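Nickel-dependent hydrogenase large subunit (Allochromatium vinosum, PDB 3MYR) is the nickel-iron subunit of a heterodimeric hydrogenase that splits hydrogen and passes on its electrons, probably recycling the hydrogen released by nitrogenase. Local coordinates at residues A122-A134 against S143-K156. Residues are numbered along the deposited sequence; the frame is centred on the assembly and turned at random.
Sequences ALSADPRATSELA and SSPGYFADTQKRIK
The hydroxyl of Ser131 donates to the backbone carbonyl of Ser143, with OG 2.6 Å from O and a C=O...OG angle of 166°, so the donor arrives almost head-on. Ser131 gets there by swinging OG away from its own backbone N, beside its carbonyl carbon, and Pro145 sets its CD 3.6 Å from the same OG. The helix begins there with Ser144 as N-cap, its OG receiving Tyr147 N, much as Asp126 caps helix 127-134 by accepting from Ala129 N.

Alongside this bond, much of the contact is made by apolar groups. Thr130 turns its methyl, not its hydroxyl, to the partner: CG2 sits 3.6 Å from the ring centroid of Phe148, only 10° off the normal, a CH-pi contact, while OG1 turns back to Asp126 O, which also accepts Thr130 N. Tyr147 CD2 lies over the opposite face of the ring, and Ala134 CB comes within 4.0 Å of Phe148 CZ. Pro127 packs beside Phe148, its CG 3.8 Å from Ala149 CB, and crosses at about a right angle the extended Gln152 side chain, which ends among the backbone of 122-125. At the far end Leu123 brings CD2 to 3.7 Å from Ile155 CG2.

The axes of 127-134 and 145-156 come within 7.9 Å, their N-to-C directions 121° apart, at the periphery of the large subunit, far from the nickel-iron centre. Helix 181-201 touches Phe148 and Ile155, whereas Arg154 forms salt bridges with Asp31 and Asp35 of the small subunit. One short serine-to-carbonyl bond thus fixes the start of helix 145-156 against its neighbour, and proline, methyl and aromatic groups pack alongside it, together with the extended Gln152 side chain.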
loop_
_atom_site.group_PDB
_atom_site.type_symbol
_atom_site.label_atom_id
_atom_site.label_comp_id
_atom_site.label_asym_id
_atom_site.label_seq_id
_atom_site.Cartn_x
_atom_site.Cartn_y
_atom_site.Cartn_z
ATOM N N ALA B 122 13.159 -13.984 -21.988
ATOM C CA ALA B 122 13.816 -14.880 -20.980
ATOM C C ALA B 122 13.797 -16.362 -21.419
ATOM O O ALA B 122 14.703 -17.100 -21.131
ATOM C CB ALA B 122 13.125 -14.741 -19.588
ATOM N N LEU B 123 12.784 -16.792 -22.160
ATOM C CA LEU B 123 12.718 -18.196 -22.614
ATOM C C LEU B 123 13.797 -18.571 -23.588
ATOM O O LEU B 123 14.008 -19.752 -23.819
ATOM C CB LEU B 123 11.370 -18.484 -23.296
ATOM C CG LEU B 123 10.133 -18.165 -22.409
ATOM C CD1 LEU B 123 8.870 -18.625 -23.179
ATOM C CD2 LEU B 123 10.268 -18.873 -21.052
ATOM N N SER B 124 14.473 -17.585 -24.177
ATOM C CA SER B 124 15.559 -17.833 -25.149
ATOM C C SER B 124 16.944 -17.851 -24.496
ATOM O O SER B 124 17.928 -18.058 -25.188
ATOM C CB SER B 124 15.660 -16.626 -26.139
ATOM O OG SER B 124 14.634 -16.761 -27.027
ATOM N N ALA B 125 17.034 -17.457 -23.235
ATOM C CA ALA B 125 18.356 -17.281 -22.598
ATOM C C ALA B 125 19.081 -18.588 -22.499
ATOM O O ALA B 125 18.471 -19.663 -22.328
ATOM C CB ALA B 125 18.205 -16.681 -21.199
ATOM N N ASP B 126 20.387 -18.503 -22.567
ATOM C CA ASP B 126 21.198 -19.635 -22.217
ATOM C C ASP B 126 21.341 -19.616 -20.673
ATOM O O ASP B 126 21.817 -18.622 -20.124
ATOM C CB ASP B 126 22.560 -19.491 -22.924
ATOM C CG ASP B 126 23.614 -20.551 -22.444
ATOM O OD1 ASP B 126 24.793 -20.223 -22.268
ATOM O OD2 ASP B 126 23.308 -21.737 -22.288
ATOM N N PRO B 127 21.050 -20.757 -20.003
ATOM C CA PRO B 127 21.068 -20.784 -18.548
ATOM C C PRO B 127 22.477 -20.517 -17.999
ATOM O O PRO B 127 22.627 -19.789 -17.037
ATOM C CB PRO B 127 20.595 -22.200 -18.198
ATOM C CG PRO B 127 19.636 -22.558 -19.390
ATOM C CD PRO B 127 20.357 -21.922 -20.604
ATOM N N ARG B 128 23.478 -21.021 -18.678
ATOM C CA ARG B 128 24.845 -20.783 -18.270
ATOM C C ARG B 128 25.287 -19.329 -18.375
ATOM O O ARG B 128 25.910 -18.815 -17.468
ATOM C CB ARG B 128 25.840 -21.684 -19.000
ATOM C CG ARG B 128 27.240 -21.410 -18.494
ATOM C CD ARG B 128 28.330 -22.339 -19.108
ATOM N NE ARG B 128 28.057 -23.756 -18.816
ATOM C CZ ARG B 128 28.252 -24.338 -17.626
ATOM N NH1 ARG B 128 28.751 -23.638 -16.591
ATOM N NH2 ARG B 128 27.929 -25.622 -17.468
ATOM N N ALA B 129 24.984 -18.670 -19.491
ATOM C CA ALA B 129 25.286 -17.252 -19.643
ATOM C C ALA B 129 24.508 -16.439 -18.602
ATOM O O ALA B 129 24.993 -15.399 -18.094
ATOM C CB ALA B 129 24.966 -16.770 -21.112
ATOM N N THR B 130 23.305 -16.882 -18.245
ATOM C CA THR B 130 22.505 -16.130 -17.278
ATOM C C THR B 130 23.209 -16.186 -15.903
ATOM O O THR B 130 23.288 -15.187 -15.194
ATOM C CB THR B 130 21.096 -16.720 -17.114
ATOM O OG1 THR B 130 20.454 -16.730 -18.389
ATOM C CG2 THR B 130 20.247 -15.909 -16.160
ATOM N N SER B 131 23.770 -17.357 -15.598
ATOM C CA SER B 131 24.544 -17.550 -14.384
ATOM C C SER B 131 25.811 -16.679 -14.387
ATOM O O SER B 131 26.075 -16.006 -13.399
ATOM C CB SER B 131 24.916 -19.029 -14.257
ATOM O OG SER B 131 25.836 -19.217 -13.218
ATOM N N GLU B 132 26.563 -16.655 -15.505
ATOM C CA GLU B 132 27.752 -15.765 -15.591
ATOM C C GLU B 132 27.394 -14.298 -15.354
ATOM O O GLU B 132 28.117 -13.593 -14.653
ATOM C CB GLU B 132 28.527 -15.927 -16.932
ATOM C CG GLU B 132 29.005 -17.322 -17.170
ATOM C CD GLU B 132 30.228 -17.724 -16.312
ATOM O OE1 GLU B 132 30.751 -18.852 -16.500
ATOM O OE2 GLU B 132 30.719 -16.869 -15.532
ATOM N N LEU B 133 26.292 -13.829 -15.946
ATOM C CA LEU B 133 25.910 -12.474 -15.791
ATOM C C LEU B 133 25.528 -12.223 -14.338
ATOM O O LEU B 133 25.998 -11.240 -13.727
ATOM C CB LEU B 133 24.668 -12.238 -16.617
ATOM C CG LEU B 133 24.244 -10.843 -17.062
ATOM C CD1 LEU B 133 22.752 -10.538 -17.072
ATOM C CD2 LEU B 133 25.299 -9.529 -16.961
ATOM N N ALA B 134 24.655 -13.072 -13.784
ATOM C CA ALA B 134 24.248 -12.854 -12.366
ATOM C C ALA B 134 25.452 -12.797 -11.485
ATOM O O ALA B 134 25.515 -11.984 -10.558
ATOM C CB ALA B 134 23.378 -13.948 -11.908
ATOM N N SER B 143 22.402 -18.759 -8.127
ATOM C CA SER B 143 22.851 -18.299 -9.447
ATOM C C SER B 143 23.287 -19.467 -10.312
ATOM O O SER B 143 23.972 -19.273 -11.348
ATOM C CB SER B 143 24.073 -17.391 -9.258
ATOM O OG SER B 143 25.186 -18.155 -8.745
ATOM N N SER B 144 23.030 -20.695 -9.874
ATOM C CA SER B 144 23.609 -21.817 -10.613
ATOM C C SER B 144 22.888 -21.894 -11.965
ATOM O O SER B 144 21.753 -21.432 -12.096
ATOM C CB SER B 144 23.479 -23.143 -9.861
ATOM O OG SER B 144 22.140 -23.587 -10.003
ATOM N N PRO B 145 23.553 -22.450 -12.998
ATOM C CA PRO B 145 22.942 -22.650 -14.311
ATOM C C PRO B 145 21.747 -23.560 -14.215
ATOM O O PRO B 145 20.716 -23.274 -14.830
ATOM C CB PRO B 145 24.080 -23.245 -15.174
ATOM C CG PRO B 145 25.317 -22.710 -14.493
ATOM C CD PRO B 145 24.996 -22.673 -13.001
ATOM N N GLY B 146 21.845 -24.647 -13.443
ATOM C CA GLY B 146 20.670 -25.537 -13.278
ATOM C C GLY B 146 19.465 -24.807 -12.668
ATOM O O GLY B 146 18.308 -25.035 -13.033
ATOM N N TYR B 147 19.695 -23.880 -11.738
ATOM C CA TYR B 147 18.610 -23.108 -11.169
ATOM C C TYR B 147 17.897 -22.184 -12.219
ATOM O O TYR B 147 16.641 -22.095 -12.295
ATOM C CB TYR B 147 19.203 -22.266 -10.049
ATOM C CG TYR B 147 18.327 -21.124 -9.618
ATOM C CD1 TYR B 147 17.164 -21.328 -8.827
ATOM C CD2 TYR B 147 18.688 -19.809 -9.940
ATOM C CE1 TYR B 147 16.381 -20.208 -8.360
ATOM C CE2 TYR B 147 17.928 -18.715 -9.493
ATOM C CZ TYR B 147 16.782 -18.918 -8.727
ATOM O OH TYR B 147 16.103 -17.791 -8.327
ATOM N N PHE B 148 18.711 -21.460 -13.001
ATOM C CA PHE B 148 18.204 -20.709 -14.134
ATOM C C PHE B 148 17.488 -21.566 -15.191
ATOM O O PHE B 148 16.414 -21.177 -15.657
ATOM C CB PHE B 148 19.286 -19.806 -14.761
ATOM C CG PHE B 148 19.639 -18.666 -13.888
ATOM C CD1 PHE B 148 20.947 -18.522 -13.390
ATOM C CD2 PHE B 148 18.646 -17.772 -13.463
ATOM C CE1 PHE B 148 21.279 -17.428 -12.552
ATOM C CE2 PHE B 148 18.973 -16.664 -12.606
ATOM C CZ PHE B 148 20.273 -16.496 -12.159
ATOM N N ALA B 149 18.020 -22.743 -15.473
ATOM C CA ALA B 149 17.408 -23.655 -16.452
ATOM C C ALA B 149 16.082 -24.147 -15.860
ATOM O O ALA B 149 15.098 -24.226 -16.562
ATOM C CB ALA B 149 18.357 -24.907 -16.757
ATOM N N ASP B 150 16.052 -24.464 -14.560
ATOM C CA ASP B 150 14.781 -24.924 -13.909
ATOM C C ASP B 150 13.760 -23.803 -13.821
ATOM O O ASP B 150 12.600 -23.999 -14.098
ATOM C CB ASP B 150 15.022 -25.621 -12.556
ATOM C CG ASP B 150 15.883 -27.006 -12.719
ATOM O OD1 ASP B 150 16.338 -27.630 -11.684
ATOM O OD2 ASP B 150 16.163 -27.445 -13.896
ATOM N N THR B 151 14.191 -22.582 -13.540
ATOM C CA THR B 151 13.266 -21.452 -13.578
ATOM C C THR B 151 12.725 -21.213 -14.980
ATOM O O THR B 151 11.516 -21.082 -15.191
ATOM C CB THR B 151 13.994 -20.148 -13.123
ATOM O OG1 THR B 151 14.456 -20.355 -11.790
ATOM C CG2 THR B 151 13.072 -18.983 -13.120
ATOM N N GLN B 152 13.623 -21.159 -15.953
ATOM C CA GLN B 152 13.196 -20.974 -17.337
ATOM C C GLN B 152 12.170 -22.058 -17.776
ATOM O O GLN B 152 11.146 -21.776 -18.441
ATOM C CB GLN B 152 14.450 -20.999 -18.242
ATOM C CG GLN B 152 14.181 -20.868 -19.737
ATOM C CD GLN B 152 15.476 -20.887 -20.526
ATOM O OE1 GLN B 152 15.897 -19.855 -21.079
ATOM N NE2 GLN B 152 16.175 -22.004 -20.473
ATOM N N LYS B 153 12.441 -23.305 -17.425
ATOM C CA LYS B 153 11.538 -24.379 -17.803
ATOM C C LYS B 153 10.122 -24.241 -17.204
ATOM O O LYS B 153 9.107 -24.479 -17.899
ATOM C CB LYS B 153 12.164 -25.720 -17.470
ATOM C CG LYS B 153 11.132 -26.832 -17.387
ATOM C CD LYS B 153 11.278 -27.893 -18.533
ATOM C CE LYS B 153 12.438 -28.900 -18.229
ATOM N NZ LYS B 153 12.894 -28.825 -16.778
ATOM N N ARG B 154 10.019 -23.774 -15.962
ATOM C CA ARG B 154 8.714 -23.573 -15.383
ATOM C C ARG B 154 7.973 -22.468 -16.171
ATOM O O ARG B 154 6.758 -22.530 -16.375
ATOM C CB ARG B 154 8.817 -23.056 -13.930
ATOM C CG ARG B 154 9.005 -24.076 -12.912
ATOM C CD ARG B 154 8.838 -23.448 -11.492
ATOM N NE ARG B 154 7.522 -23.660 -10.914
ATOM C CZ ARG B 154 7.209 -23.265 -9.676
ATOM N NH1 ARG B 154 8.120 -22.621 -8.934
ATOM N NH2 ARG B 154 5.997 -23.502 -9.189
ATOM N N ILE B 155 8.667 -21.420 -16.537
ATOM C CA ILE B 155 7.985 -20.335 -17.244
ATOM C C ILE B 155 7.651 -20.796 -18.652
ATOM O O ILE B 155 6.570 -20.473 -19.207
ATOM C CB ILE B 155 8.862 -19.111 -17.314
ATOM C CG1 ILE B 155 9.117 -18.642 -15.902
ATOM C CG2 ILE B 155 8.189 -17.979 -18.098
ATOM C CD1 ILE B 155 10.455 -18.067 -15.946
ATOM N N LYS B 156 8.557 -21.545 -19.240
ATOM C CA LYS B 156 8.273 -22.104 -20.555
ATOM C C LYS B 156 7.032 -23.053 -20.546
ATOM O O LYS B 156 6.170 -22.891 -21.379
ATOM C CB LYS B 156 9.481 -22.842 -21.069
ATOM C CG LYS B 156 9.300 -23.512 -22.432
ATOM C CD LYS B 156 10.682 -23.768 -23.030
ATOM C CE LYS B 156 10.639 -24.129 -24.542
ATOM N NZ LYS B 156 10.494 -25.615 -24.624
#